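Local coordinates for fructose-bisphosphate aldolase (Thermus caldophilus, PDB 2FJK), which belongs to the class II aldolases, a family of TIM-barrel enzymes, and holds 1,3-dihydroxyacetonephosphate in its pocket, at residues 135-140 / 149-154; 156-161 / 199-204; 36-41 / 70-75; 215-220 / 257-262; 60-65 / 92-97. All coordinates share one frame; numbering follows the deposited sequence.

Contact 1. Residues 135-140 / 149-154; sequences RLAGIE and DALLTN
Flat groups count for little here: the one guanidinium, that of R135, takes no part across the contact, because its chain bends at chi2 and chi3 and leads off, while the peptide carbonyls of R135 and A137 meet the methyls of L151. L151 carries most of the contact. With its CG anti to the backbone N (chi1 178°), it forks over the loop 135-140. L151 CD1 comes to 3.0 Å from R135 O and 3.3 Å from R135 CB, the two side chains crossing at about a right angle. The other branch packs tightly against two residues, with L151 CD2 3.4 Å from A137 CB and 3.5 Å from I139 CG2. I139, whose CG1 sits in the crowded position between backbone N and carbonyl carbon, meets L152 tip to tip, I139 CG1 lying 3.6 Å from L152 CD1. L152 also packs on R193 of helix 191-200, and L136 reaches the pocket residue H208. This is loop packing just past strand 128-133 of the TIM barrel: an apolar patch of alanine, isoleucine and two leucines joins that loop to the turn leaving helix 146-150, with G138 about 11 Å from the bound 1,3-dihydroxyacetonephosphate.

Contact 2. Residues 156-161 / 199-204; sequences EEARIF and KLVPAP
Two outer helices of the TIM barrel meet here, the start of helix 155-164 lying against the end of helix 191-200 and the loop that then leads to strand 205-207. The purely apolar part is small and buried. A158, facing the loop, puts CB 3.6 Å from V201 CG2, and V201 CG2 also lies 3.6 Å from R159 N, so V201 fits against one turn of helix 155-164. Both A158 and V201 also touch L170, and V201 O is hydrogen-bonded to R13.

Nearer the surface, charged side chains lie over the apolar L200 instead of pairing across the contact. L200, with CG anti to its carbonyl carbon, spreads its two methyls between two chains that cross it obliquely. E156 bends at chi2 (57°), which turns its carboxylate back toward the leucine and brings E156 OE2 to 3.2 Å from L200 CD1. R159 runs with CG anti to the backbone N, its CB and CG passing L200 O, before a bend at chi3 (-58°) swings the guanidinium round. L200 CB then lies in the plane of that group, at its edge, and R159 NH2 comes to 3.0 Å from L200 CD2.

Contact 3. Residues 36-41 / 70-75; sequences AAEEMK and EARVPV
E70, the first residue of segment 70-75, turns its carboxylate outward to salt bridges with R58 and R62 of the second subunit. From A71 on, the chain runs past the carboxylate of E38. A71 brings its CA to 3.5 Å from E38 OE2, and R72 then gives the bond that fixes the carboxylate: R72 N donates to E38 OE2 at 2.9 Å, almost straight at 173°, entering by the syn lone pair. A bend at chi2 (-63°) in E38 places the group there. The guanidinium of R72 leads away, its extended chain crossing E38 at about a right angle, toward the third subunit, where it packs on M1 and makes a weak, long ion pair with E7. V73 points into the contact and packs its CG1 3.1 Å from the other carboxylate oxygen, E38 OE1, while its CG2 lies 4.0 Å from A37 CB. P74 then continues toward strand 75-78 through a backbone bond to V44. Helix 27-38 ends beside this loop in a Schellman motif with K41 as C-prime residue. Both segments lead into neighbouring parallel strands, 44-47 and 75-78, so this is helix-to-strand loop packing at the N-terminal end of the TIM barrel's strands.

Contact 4. Residues 215-220 / 257-262; sequences QELVER and RLAFTA
A buried helix-to-helix contact joins helix 215-223 to helix 254-270, with the axes of the two short segments 9.7 Å apart at closest approach and inclined at 35°, their N-to-C directions roughly agreeing. L217 is its main side chain. Its CG is anti to the backbone N (chi1 171°), which sends the isobutyl group toward the other helix, where its two branches divide the surface between them. L217 CD2 lies 3.8 Å from L258 CB. L217 CD1 goes to 3.8 Å from A259 CA and 4.2 Å from A262 CB. The small alanine side chains let a leucine branch come down onto the helix backbone. L258 crosses L217 obliquely, its CD1 3.8 Å from L217 CG.

Helix 215-223 belongs to the long connection from strand 205-207 to strand 247-252, which also holds helix 236-244; helix 254-270 follows strand 247-252. The packing thus holds this connection of the TIM barrel against the helix after its last strand. The side chain of L258 is about 9 Å from the bound 1,3-dihydroxyacetonephosphate, and F275 of the second subunit also packs on it.

One turn further along, R220 stretches out with an extended chain from CG to NE and brings NH1 to 4.1 Å from A262 CB. The backbone carbonyl carbon of A262 lies at the edge of the guanidinium. The charge is met one turn beyond A262, where NH1 forms a salt bridge to E266 of helix 254-270. T261 of the same helix is hydrogen-bonded through OG1 to Y280 OH of the second subunit.

Contact 5. Residues 60-65 / 92-97; sequences LTRMVV and LREGFT
A Schellman motif closes helix 85-93 at this contact, with G95 as its C-prime residue, and the turn so formed packs against helix 50-68 on the outside of the TIM barrel. The backbone angles of G95 (phi 81°) call for glycine, and the residue sits close against R62 and V65. E94 carries most of the contact. Its CB and CG cross T61 obliquely, E94 CG 3.5 Å from T61 OG1; the hydroxyl itself is hydrogen-bonded to G57 O within its own helix. Further in, T61 CG2 sits in the ring plane of F96, at the edge, 3.7 Å from F96 CE1. V65 adds its CG2, 3.3 Å from E94 O.

R62, bent at chi2 and chi3, folds its guanidinium over the end of the turn. E94 OE1 lies over the centre of one guanidinium face, 3.8 Å from R62 NH2, in a long salt bridge with the two planes 38° apart. R62 NH2 is also 2.4 Å from E94 O, too badly angled for a hydrogen bond. Next door, R93 reaches the fourth subunit, where its NH1 bonds to F96 O and L92 O. No N-H of R62 points at E94 OE1, so the attraction is one of charge alone. E94 OE1 also lies 2.8 Å from another acceptor, R93 O, which would tend to disfavour the negative charge, while the guanidinium above it probably offsets this.

In the fold
From the N terminus, segment 36-41 opens contact 3 and segment 60-65 opens contact 5 before 70-75 closes the first; 92-97 then closes the second. The two thus cross, tying helices 27-38 and 50-68 to the turns before strands 75-78 and 98-101. The remaining contacts follow in series. Contact 1 closes a short loop after strand 128-133, and contact 2 begins at once on helix 155-164 and closes at 199-204, where helix 191-200 ends before strand 205-207; they touch where T153 CG2 meets A158 CB. Contact 4 closes last, joining helices beyond strands 205-207 and 247-252. It lies across the chain's centre from contact 2. Contacts 3, 4 and 5 all touch the second subunit.

Contact 1. Residues 135-140 / 149-154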
# COMPACT_ATOMS: atom_id res chain seq x y z
N ARG A 135 37.81 9.70 -1.97
CA ARG A 135 37.10 10.53 -1.01
C ARG A 135 36.61 11.82 -1.64
O ARG A 135 37.34 12.48 -2.38
CB ARG A 135 38.03 10.86 0.16
CG ARG A 135 37.35 11.58 1.31
CD ARG A 135 37.43 10.73 2.56
NE ARG A 135 38.80 10.26 2.79
CZ ARG A 135 39.18 9.56 3.85
NH1 ARG A 135 38.30 9.24 4.80
NH2 ARG A 135 40.44 9.17 3.97
N LEU A 136 35.36 12.18 -1.35
CA LEU A 136 34.78 13.40 -1.90
C LEU A 136 35.30 14.62 -1.17
O LEU A 136 34.63 15.19 -0.32
CB LEU A 136 33.25 13.37 -1.79
CG LEU A 136 32.46 12.57 -2.82
CD1 LEU A 136 30.98 12.65 -2.48
CD2 LEU A 136 32.71 13.11 -4.21
N ALA A 137 36.52 15.01 -1.52
CA ALA A 137 37.15 16.17 -0.92
C ALA A 137 37.61 17.09 -2.04
O ALA A 137 38.01 16.62 -3.11
CB ALA A 137 38.34 15.74 -0.07
N GLY A 138 37.52 18.39 -1.80
CA GLY A 138 37.95 19.34 -2.82
C GLY A 138 39.47 19.37 -2.89
O GLY A 138 40.15 18.90 -1.98
N ILE A 139 39.99 19.92 -3.98
CA ILE A 139 41.43 20.04 -4.18
C ILE A 139 41.75 21.24 -5.06
O ILE A 139 41.00 21.55 -5.99
CB ILE A 139 42.04 18.77 -4.84
CG1 ILE A 139 41.06 18.16 -5.84
CG2 ILE A 139 42.44 17.78 -3.78
CD1 ILE A 139 40.81 19.01 -7.07
N GLU A 140 42.85 21.91 -4.76
CA GLU A 140 43.25 23.06 -5.55
C GLU A 140 44.06 22.57 -6.74
O GLU A 140 44.27 21.37 -6.91
CB GLU A 140 44.07 24.03 -4.71
CG GLU A 140 43.43 24.37 -3.37
CD GLU A 140 43.91 25.69 -2.82
OE1 GLU A 140 43.59 26.73 -3.42
OE2 GLU A 140 44.61 25.69 -1.78
N ASP A 149 46.85 9.74 -6.35
CA ASP A 149 46.52 8.56 -5.56
C ASP A 149 46.03 8.94 -4.17
O ASP A 149 45.14 8.28 -3.63
CB ASP A 149 47.75 7.65 -5.44
CG ASP A 149 48.16 7.05 -6.77
OD1 ASP A 149 47.31 6.40 -7.42
OD2 ASP A 149 49.33 7.23 -7.17
N ALA A 150 46.59 10.00 -3.60
CA ALA A 150 46.20 10.45 -2.27
C ALA A 150 44.68 10.55 -2.21
O ALA A 150 44.02 9.76 -1.53
CB ALA A 150 46.83 11.80 -1.96
N LEU A 151 44.14 11.53 -2.93
CA LEU A 151 42.70 11.75 -2.97
C LEU A 151 42.25 11.60 -4.41
O LEU A 151 43.07 11.49 -5.32
CB LEU A 151 42.38 13.17 -2.48
CG LEU A 151 40.91 13.59 -2.51
CD1 LEU A 151 40.17 12.86 -1.40
CD2 LEU A 151 40.80 15.10 -2.34
N LEU A 152 40.94 11.60 -4.62
CA LEU A 152 40.36 11.50 -5.95
C LEU A 152 40.52 10.13 -6.60
O LEU A 152 41.56 9.49 -6.51
CB LEU A 152 40.94 12.58 -6.87
CG LEU A 152 40.90 14.01 -6.32
CD1 LEU A 152 41.40 14.97 -7.39
CD2 LEU A 152 39.49 14.38 -5.88
N THR A 153 39.45 9.71 -7.28
CA THR A 153 39.40 8.42 -7.96
C THR A 153 40.48 8.21 -9.00
O THR A 153 40.76 9.08 -9.82
CB THR A 153 38.04 8.24 -8.67
OG1 THR A 153 36.98 8.49 -7.74
CG2 THR A 153 37.91 6.82 -9.21
N ASN A 154 41.09 7.02 -8.97
CA ASN A 154 42.12 6.64 -9.92
C ASN A 154 41.42 5.71 -10.92
O ASN A 154 40.92 4.65 -10.53
CB ASN A 154 43.24 5.90 -9.20
CG ASN A 154 44.26 5.29 -10.15
OD1 ASN A 154 45.01 5.99 -10.82
ND2 ASN A 154 44.27 3.96 -10.22

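Contact 2. Residues 156-161 / 199-204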
# COMPACT_ATOMS: atom_id res chain seq x y z
N GLU A 156 42.25 3.37 -13.30
CA GLU A 156 42.58 1.94 -13.27
C GLU A 156 41.91 1.27 -12.08
O GLU A 156 41.33 0.20 -12.21
CB GLU A 156 44.09 1.73 -13.18
CG GLU A 156 44.79 1.63 -14.52
CD GLU A 156 44.54 2.84 -15.39
OE1 GLU A 156 44.50 3.97 -14.83
OE2 GLU A 156 44.42 2.68 -16.62
N GLU A 157 42.02 1.90 -10.92
CA GLU A 157 41.42 1.36 -9.71
C GLU A 157 39.91 1.26 -9.90
O GLU A 157 39.28 0.31 -9.43
CB GLU A 157 41.70 2.27 -8.51
CG GLU A 157 43.08 2.12 -7.91
CD GLU A 157 43.24 2.96 -6.67
OE1 GLU A 157 42.35 2.91 -5.79
OE2 GLU A 157 44.27 3.68 -6.56
N ALA A 158 39.34 2.25 -10.57
CA ALA A 158 37.91 2.29 -10.81
C ALA A 158 37.42 1.05 -11.55
O ALA A 158 36.49 0.38 -11.10
CB ALA A 158 37.55 3.55 -11.60
N ARG A 159 38.04 0.74 -12.69
CA ARG A 159 37.64 -0.43 -13.47
C ARG A 159 37.71 -1.69 -12.62
O ARG A 159 36.78 -2.50 -12.60
CB ARG A 159 38.55 -0.61 -14.68
CG ARG A 159 38.23 -1.86 -15.49
CD ARG A 159 39.36 -2.23 -16.44
NE ARG A 159 39.67 -1.15 -17.37
CZ ARG A 159 40.55 -1.25 -18.37
NH1 ARG A 159 41.21 -2.39 -18.56
NH2 ARG A 159 40.78 -0.22 -19.17
N ILE A 160 38.83 -1.85 -11.92
CA ILE A 160 39.05 -3.01 -11.07
C ILE A 160 38.04 -3.10 -9.93
O ILE A 160 37.52 -4.17 -9.63
CB ILE A 160 40.47 -3.00 -10.47
CG1 ILE A 160 41.50 -3.04 -11.60
CG2 ILE A 160 40.65 -4.20 -9.56
CD1 ILE A 160 42.93 -2.89 -11.14
N PHE A 161 37.76 -1.96 -9.30
CA PHE A 161 36.80 -1.91 -8.20
C PHE A 161 35.45 -2.37 -8.73
O PHE A 161 34.80 -3.23 -8.15
CB PHE A 161 36.70 -0.48 -7.66
CG PHE A 161 35.75 -0.32 -6.51
CD1 PHE A 161 36.00 -0.96 -5.29
CD2 PHE A 161 34.62 0.49 -6.62
CE1 PHE A 161 35.14 -0.79 -4.21
CE2 PHE A 161 33.75 0.66 -5.54
CZ PHE A 161 34.01 0.02 -4.34
N LYS A 199 36.46 6.36 -19.68
CA LYS A 199 37.00 5.52 -20.75
C LYS A 199 37.26 4.10 -20.28
O LYS A 199 37.30 3.17 -21.08
CB LYS A 199 38.30 6.13 -21.29
CG LYS A 199 38.13 7.53 -21.87
CD LYS A 199 39.38 7.97 -22.61
CE LYS A 199 39.21 9.36 -23.19
NZ LYS A 199 40.43 9.81 -23.92
N LEU A 200 37.42 3.92 -18.97
CA LEU A 200 37.68 2.60 -18.43
C LEU A 200 36.46 2.00 -17.74
O LEU A 200 36.36 0.78 -17.59
CB LEU A 200 38.86 2.66 -17.45
CG LEU A 200 40.14 3.31 -17.98
CD1 LEU A 200 41.30 3.01 -17.02
CD2 LEU A 200 40.47 2.77 -19.37
N VAL A 201 35.54 2.86 -17.32
CA VAL A 201 34.34 2.39 -16.65
C VAL A 201 33.10 2.79 -17.44
O VAL A 201 32.68 3.95 -17.42
CB VAL A 201 34.24 2.98 -15.22
CG1 VAL A 201 33.03 2.40 -14.50
CG2 VAL A 201 35.51 2.69 -14.45
N PRO A 202 32.51 1.83 -18.17
CA PRO A 202 31.32 2.04 -18.99
C PRO A 202 30.05 2.30 -18.19
O PRO A 202 29.18 3.05 -18.62
CB PRO A 202 31.24 0.76 -19.81
CG PRO A 202 31.76 -0.26 -18.85
CD PRO A 202 32.97 0.43 -18.25
N ALA A 203 29.94 1.69 -17.01
CA ALA A 203 28.78 1.87 -16.15
C ALA A 203 28.49 3.35 -15.92
O ALA A 203 29.36 4.19 -16.06
CB ALA A 203 29.01 1.18 -14.83
N PRO A 204 27.23 3.69 -15.59
CA PRO A 204 26.94 5.11 -15.37
C PRO A 204 27.73 5.69 -14.19
O PRO A 204 27.92 5.03 -13.17
CB PRO A 204 25.43 5.13 -15.16
CG PRO A 204 25.07 3.73 -14.81
CD PRO A 204 26.00 2.89 -15.63

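Contact 3. Residues 36-41 / 70-75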
# COMPACT_ATOMS: atom_id res chain seq x y z
N ALA A 36 8.06 18.61 -9.77
CA ALA A 36 9.03 19.18 -10.69
C ALA A 36 9.31 18.12 -11.75
O ALA A 36 9.46 18.43 -12.93
CB ALA A 36 10.32 19.54 -9.94
N ALA A 37 9.35 16.86 -11.34
CA ALA A 37 9.59 15.76 -12.27
C ALA A 37 8.41 15.58 -13.26
O ALA A 37 8.64 15.36 -14.45
CB ALA A 37 9.83 14.47 -11.51
N GLU A 38 7.18 15.65 -12.76
CA GLU A 38 6.01 15.50 -13.64
C GLU A 38 6.09 16.64 -14.65
O GLU A 38 5.98 16.42 -15.86
CB GLU A 38 4.70 15.55 -12.85
CG GLU A 38 4.53 14.42 -11.84
CD GLU A 38 4.47 13.05 -12.50
OE1 GLU A 38 5.05 12.88 -13.60
OE2 GLU A 38 3.85 12.13 -11.92
N GLU A 39 6.26 17.86 -14.16
CA GLU A 39 6.44 18.99 -15.06
C GLU A 39 7.82 18.65 -15.63
O GLU A 39 8.57 17.89 -15.02
CB GLU A 39 6.50 20.30 -14.27
CG GLU A 39 5.19 20.71 -13.64
CD GLU A 39 5.28 22.04 -12.91
OE1 GLU A 39 5.94 22.97 -13.43
OE2 GLU A 39 4.67 22.17 -11.83
N MSE A 40 8.17 19.19 -16.79
CA MSE A 40 9.48 18.86 -17.35
C MSE A 40 9.55 17.43 -17.87
O MSE A 40 10.48 17.09 -18.60
CB MSE A 40 10.59 19.06 -16.31
CG MSE A 40 11.36 20.36 -16.45
SE MSE A 40 10.32 21.90 -15.98
CE MSE A 40 9.30 22.08 -17.63
N LYS A 41 8.57 16.60 -17.51
CA LYS A 41 8.53 15.21 -17.95
C LYS A 41 9.93 14.61 -17.85
O LYS A 41 10.48 14.11 -18.84
CB LYS A 41 8.07 15.11 -19.41
CG LYS A 41 6.76 15.82 -19.76
CD LYS A 41 6.45 15.62 -21.25
CE LYS A 41 5.28 16.49 -21.71
NZ LYS A 41 3.99 16.09 -21.09
N GLU A 70 3.18 5.66 -8.11
CA GLU A 70 2.11 6.46 -8.70
C GLU A 70 2.54 7.45 -9.77
O GLU A 70 1.75 7.78 -10.66
CB GLU A 70 1.34 7.21 -7.60
CG GLU A 70 0.34 6.35 -6.84
CD GLU A 70 -0.31 7.09 -5.67
OE1 GLU A 70 -0.95 8.13 -5.89
OE2 GLU A 70 -0.17 6.61 -4.52
N ALA A 71 3.79 7.93 -9.69
CA ALA A 71 4.30 8.90 -10.65
C ALA A 71 4.19 8.47 -12.11
O ALA A 71 4.23 7.28 -12.42
CB ALA A 71 5.74 9.23 -10.33
N ARG A 72 4.06 9.45 -13.01
CA ARG A 72 3.94 9.19 -14.44
C ARG A 72 5.27 9.30 -15.18
O ARG A 72 5.29 9.31 -16.41
CB ARG A 72 2.91 10.14 -15.05
CG ARG A 72 1.48 9.85 -14.62
CD ARG A 72 0.48 10.83 -15.23
NE ARG A 72 -0.89 10.31 -15.18
CZ ARG A 72 -1.31 9.25 -15.88
NH1 ARG A 72 -0.47 8.60 -16.68
NH2 ARG A 72 -2.57 8.84 -15.77
N VAL A 73 6.37 9.40 -14.43
CA VAL A 73 7.71 9.48 -15.01
C VAL A 73 8.55 8.45 -14.28
O VAL A 73 8.14 7.97 -13.23
CB VAL A 73 8.36 10.88 -14.80
CG1 VAL A 73 7.47 11.97 -15.39
CG2 VAL A 73 8.61 11.14 -13.32
N PRO A 74 9.71 8.07 -14.83
CA PRO A 74 10.54 7.07 -14.15
C PRO A 74 11.08 7.64 -12.85
O PRO A 74 11.67 8.72 -12.85
CB PRO A 74 11.66 6.78 -15.15
CG PRO A 74 11.03 7.14 -16.49
CD PRO A 74 10.27 8.40 -16.16
N VAL A 75 10.89 6.93 -11.75
CA VAL A 75 11.37 7.37 -10.45
C VAL A 75 12.11 6.26 -9.72
O VAL A 75 11.61 5.14 -9.61
CB VAL A 75 10.22 7.85 -9.53
CG1 VAL A 75 10.75 8.13 -8.13
CG2 VAL A 75 9.56 9.10 -10.11

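Contact 4. Residues 215-220 / 257-262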
# COMPACT_ATOMS: atom_id res chain seq x y z
N GLN A 215 24.69 32.37 -5.72
CA GLN A 215 24.92 33.59 -4.97
C GLN A 215 23.61 34.28 -4.58
O GLN A 215 23.43 34.66 -3.42
CB GLN A 215 25.80 34.55 -5.79
CG GLN A 215 26.23 35.81 -5.04
CD GLN A 215 26.87 35.51 -3.69
OE1 GLN A 215 27.73 34.64 -3.57
NE2 GLN A 215 26.45 36.25 -2.67
N GLU A 216 22.71 34.44 -5.54
CA GLU A 216 21.44 35.08 -5.27
C GLU A 216 20.73 34.38 -4.10
O GLU A 216 20.15 35.03 -3.24
CB GLU A 216 20.54 35.07 -6.52
CG GLU A 216 20.88 33.99 -7.55
CD GLU A 216 22.18 34.26 -8.30
OE1 GLU A 216 22.30 35.35 -8.91
OE2 GLU A 216 23.08 33.39 -8.29
N LEU A 217 20.81 33.05 -4.08
CA LEU A 217 20.19 32.27 -3.01
C LEU A 217 20.89 32.60 -1.69
O LEU A 217 20.24 32.88 -0.68
CB LEU A 217 20.30 30.77 -3.31
CG LEU A 217 19.89 29.78 -2.21
CD1 LEU A 217 18.57 30.19 -1.58
CD2 LEU A 217 19.80 28.38 -2.80
N VAL A 218 22.22 32.59 -1.72
CA VAL A 218 22.99 32.91 -0.53
C VAL A 218 22.52 34.27 0.01
O VAL A 218 22.19 34.39 1.19
CB VAL A 218 24.50 33.01 -0.86
CG1 VAL A 218 25.28 33.46 0.37
CG2 VAL A 218 25.01 31.66 -1.35
N GLU A 219 22.45 35.26 -0.87
CA GLU A 219 22.04 36.62 -0.50
C GLU A 219 20.58 36.70 -0.05
O GLU A 219 20.23 37.51 0.81
CB GLU A 219 22.29 37.58 -1.68
CG GLU A 219 23.77 37.64 -2.08
CD GLU A 219 24.08 38.70 -3.13
OE1 GLU A 219 23.76 39.88 -2.90
OE2 GLU A 219 24.65 38.35 -4.19
N ARG A 220 19.73 35.86 -0.63
CA ARG A 220 18.32 35.83 -0.26
C ARG A 220 18.23 35.30 1.17
O ARG A 220 17.44 35.77 1.98
CB ARG A 220 17.56 34.91 -1.21
CG ARG A 220 16.06 34.94 -1.07
CD ARG A 220 15.44 33.96 -2.06
NE ARG A 220 14.04 34.24 -2.34
CZ ARG A 220 13.06 34.12 -1.46
NH1 ARG A 220 13.33 33.72 -0.22
NH2 ARG A 220 11.81 34.39 -1.81
N ARG A 257 17.82 22.63 0.73
CA ARG A 257 17.70 23.04 2.13
C ARG A 257 17.73 24.54 2.24
O ARG A 257 16.90 25.14 2.91
CB ARG A 257 18.85 22.48 2.98
CG ARG A 257 18.93 20.98 3.09
CD ARG A 257 20.05 20.62 4.08
NE ARG A 257 20.42 19.22 4.02
CZ ARG A 257 21.18 18.60 4.92
NH1 ARG A 257 21.67 19.28 5.96
NH2 ARG A 257 21.47 17.31 4.78
N LEU A 258 18.72 25.15 1.58
CA LEU A 258 18.88 26.60 1.58
C LEU A 258 17.66 27.32 1.05
O LEU A 258 17.15 28.25 1.68
CB LEU A 258 20.09 27.01 0.73
CG LEU A 258 21.31 27.61 1.43
CD1 LEU A 258 22.21 28.23 0.37
CD2 LEU A 258 20.88 28.66 2.46
N ALA A 259 17.19 26.90 -0.12
CA ALA A 259 16.01 27.53 -0.70
C ALA A 259 14.82 27.42 0.27
O ALA A 259 14.17 28.41 0.59
CB ALA A 259 15.67 26.87 -2.04
N PHE A 260 14.56 26.21 0.75
CA PHE A 260 13.46 25.95 1.68
C PHE A 260 13.56 26.83 2.94
O PHE A 260 12.59 27.48 3.34
CB PHE A 260 13.47 24.48 2.09
CG PHE A 260 12.21 24.03 2.76
CD1 PHE A 260 11.13 23.60 2.01
CD2 PHE A 260 12.10 24.06 4.15
CE1 PHE A 260 9.95 23.19 2.63
CE2 PHE A 260 10.92 23.66 4.79
CZ PHE A 260 9.84 23.22 4.03
N THR A 261 14.73 26.83 3.56
CA THR A 261 14.94 27.62 4.78
C THR A 261 14.90 29.11 4.47
O THR A 261 14.36 29.91 5.25
CB THR A 261 16.30 27.26 5.45
OG1 THR A 261 16.31 25.87 5.80
CG2 THR A 261 16.51 28.09 6.71
N ALA A 262 15.46 29.50 3.33
CA ALA A 262 15.45 30.91 2.96
C ALA A 262 14.00 31.38 3.02
O ALA A 262 13.68 32.39 3.63
CB ALA A 262 16.01 31.11 1.56

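Contact 5. Residues 60-65 / 92-97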
# COMPACT_ATOMS: atom_id res chain seq x y z
N LEU A 60 8.12 8.36 6.12
CA LEU A 60 8.84 8.82 4.94
C LEU A 60 9.10 7.73 3.91
O LEU A 60 8.82 7.92 2.72
CB LEU A 60 10.17 9.46 5.33
CG LEU A 60 11.01 9.98 4.16
CD1 LEU A 60 10.22 11.02 3.38
CD2 LEU A 60 12.31 10.57 4.67
N THR A 61 9.66 6.60 4.35
CA THR A 61 9.98 5.53 3.42
C THR A 61 8.76 4.98 2.71
O THR A 61 8.81 4.74 1.50
CB THR A 61 10.72 4.35 4.11
OG1 THR A 61 9.99 3.91 5.27
CG2 THR A 61 12.12 4.78 4.52
N ARG A 62 7.67 4.77 3.45
CA ARG A 62 6.44 4.24 2.86
C ARG A 62 5.87 5.21 1.83
O ARG A 62 5.44 4.81 0.75
CB ARG A 62 5.39 3.98 3.94
CG ARG A 62 5.79 2.97 5.04
CD ARG A 62 6.11 1.60 4.48
NE ARG A 62 7.17 1.68 3.47
CZ ARG A 62 7.57 0.66 2.72
NH1 ARG A 62 7.02 -0.53 2.84
NH2 ARG A 62 8.53 0.86 1.83
N MSE A 63 5.88 6.49 2.18
CA MSE A 63 5.37 7.53 1.30
C MSE A 63 6.20 7.68 0.02
O MSE A 63 5.64 7.79 -1.07
CB MSE A 63 5.34 8.87 2.03
CG MSE A 63 4.85 10.01 1.15
SE MSE A 63 5.07 11.72 1.97
CE MSE A 63 3.31 11.97 2.67
N VAL A 64 7.52 7.68 0.15
CA VAL A 64 8.39 7.83 -1.01
C VAL A 64 8.24 6.68 -2.01
O VAL A 64 8.17 6.91 -3.22
CB VAL A 64 9.87 7.97 -0.56
CG1 VAL A 64 10.78 7.93 -1.76
CG2 VAL A 64 10.06 9.29 0.18
N VAL A 65 8.18 5.44 -1.53
CA VAL A 65 8.01 4.29 -2.43
C VAL A 65 6.66 4.49 -3.12
O VAL A 65 6.57 4.46 -4.35
CB VAL A 65 8.02 2.95 -1.65
CG1 VAL A 65 7.92 1.77 -2.64
CG2 VAL A 65 9.29 2.84 -0.82
N LEU A 92 16.63 -2.10 1.88
CA LEU A 92 16.01 -3.15 1.06
C LEU A 92 14.63 -3.48 1.61
O LEU A 92 13.67 -3.67 0.86
CB LEU A 92 16.86 -4.43 1.06
CG LEU A 92 18.28 -4.32 0.51
CD1 LEU A 92 18.95 -5.70 0.58
CD2 LEU A 92 18.23 -3.80 -0.92
N ARG A 93 14.57 -3.55 2.94
CA ARG A 93 13.35 -3.84 3.67
C ARG A 93 12.28 -2.77 3.45
O ARG A 93 11.08 -3.07 3.45
CB ARG A 93 13.66 -3.92 5.16
CG ARG A 93 12.43 -4.04 6.07
CD ARG A 93 11.83 -5.43 6.00
NE ARG A 93 10.87 -5.65 7.08
CZ ARG A 93 10.21 -6.79 7.28
NH1 ARG A 93 10.39 -7.81 6.46
NH2 ARG A 93 9.36 -6.89 8.29
N GLU A 94 12.70 -1.52 3.28
CA GLU A 94 11.76 -0.43 3.07
C GLU A 94 11.45 -0.18 1.59
O GLU A 94 10.89 0.86 1.24
CB GLU A 94 12.30 0.86 3.68
CG GLU A 94 12.00 1.02 5.16
CD GLU A 94 10.92 0.08 5.64
OE1 GLU A 94 10.39 -0.69 4.81
OE2 GLU A 94 10.59 0.12 6.84
N GLY A 95 11.82 -1.12 0.72
CA GLY A 95 11.50 -0.98 -0.69
C GLY A 95 12.34 -0.12 -1.62
O GLY A 95 11.92 0.15 -2.75
N PHE A 96 13.52 0.31 -1.18
CA PHE A 96 14.37 1.12 -2.04
C PHE A 96 14.73 0.29 -3.26
O PHE A 96 14.88 -0.93 -3.18
CB PHE A 96 15.63 1.56 -1.29
CG PHE A 96 15.37 2.60 -0.23
CD1 PHE A 96 14.23 2.55 0.57
CD2 PHE A 96 16.29 3.62 -0.00
CE1 PHE A 96 14.00 3.49 1.58
CE2 PHE A 96 16.08 4.57 1.01
CZ PHE A 96 14.94 4.51 1.79
N THR A 97 14.88 0.97 -4.40
CA THR A 97 15.19 0.29 -5.65
C THR A 97 16.67 0.36 -6.01
O THR A 97 17.10 -0.21 -7.02
CB THR A 97 14.36 0.89 -6.78
OG1 THR A 97 14.67 2.28 -6.92
CG2 THR A 97 12.88 0.73 -6.47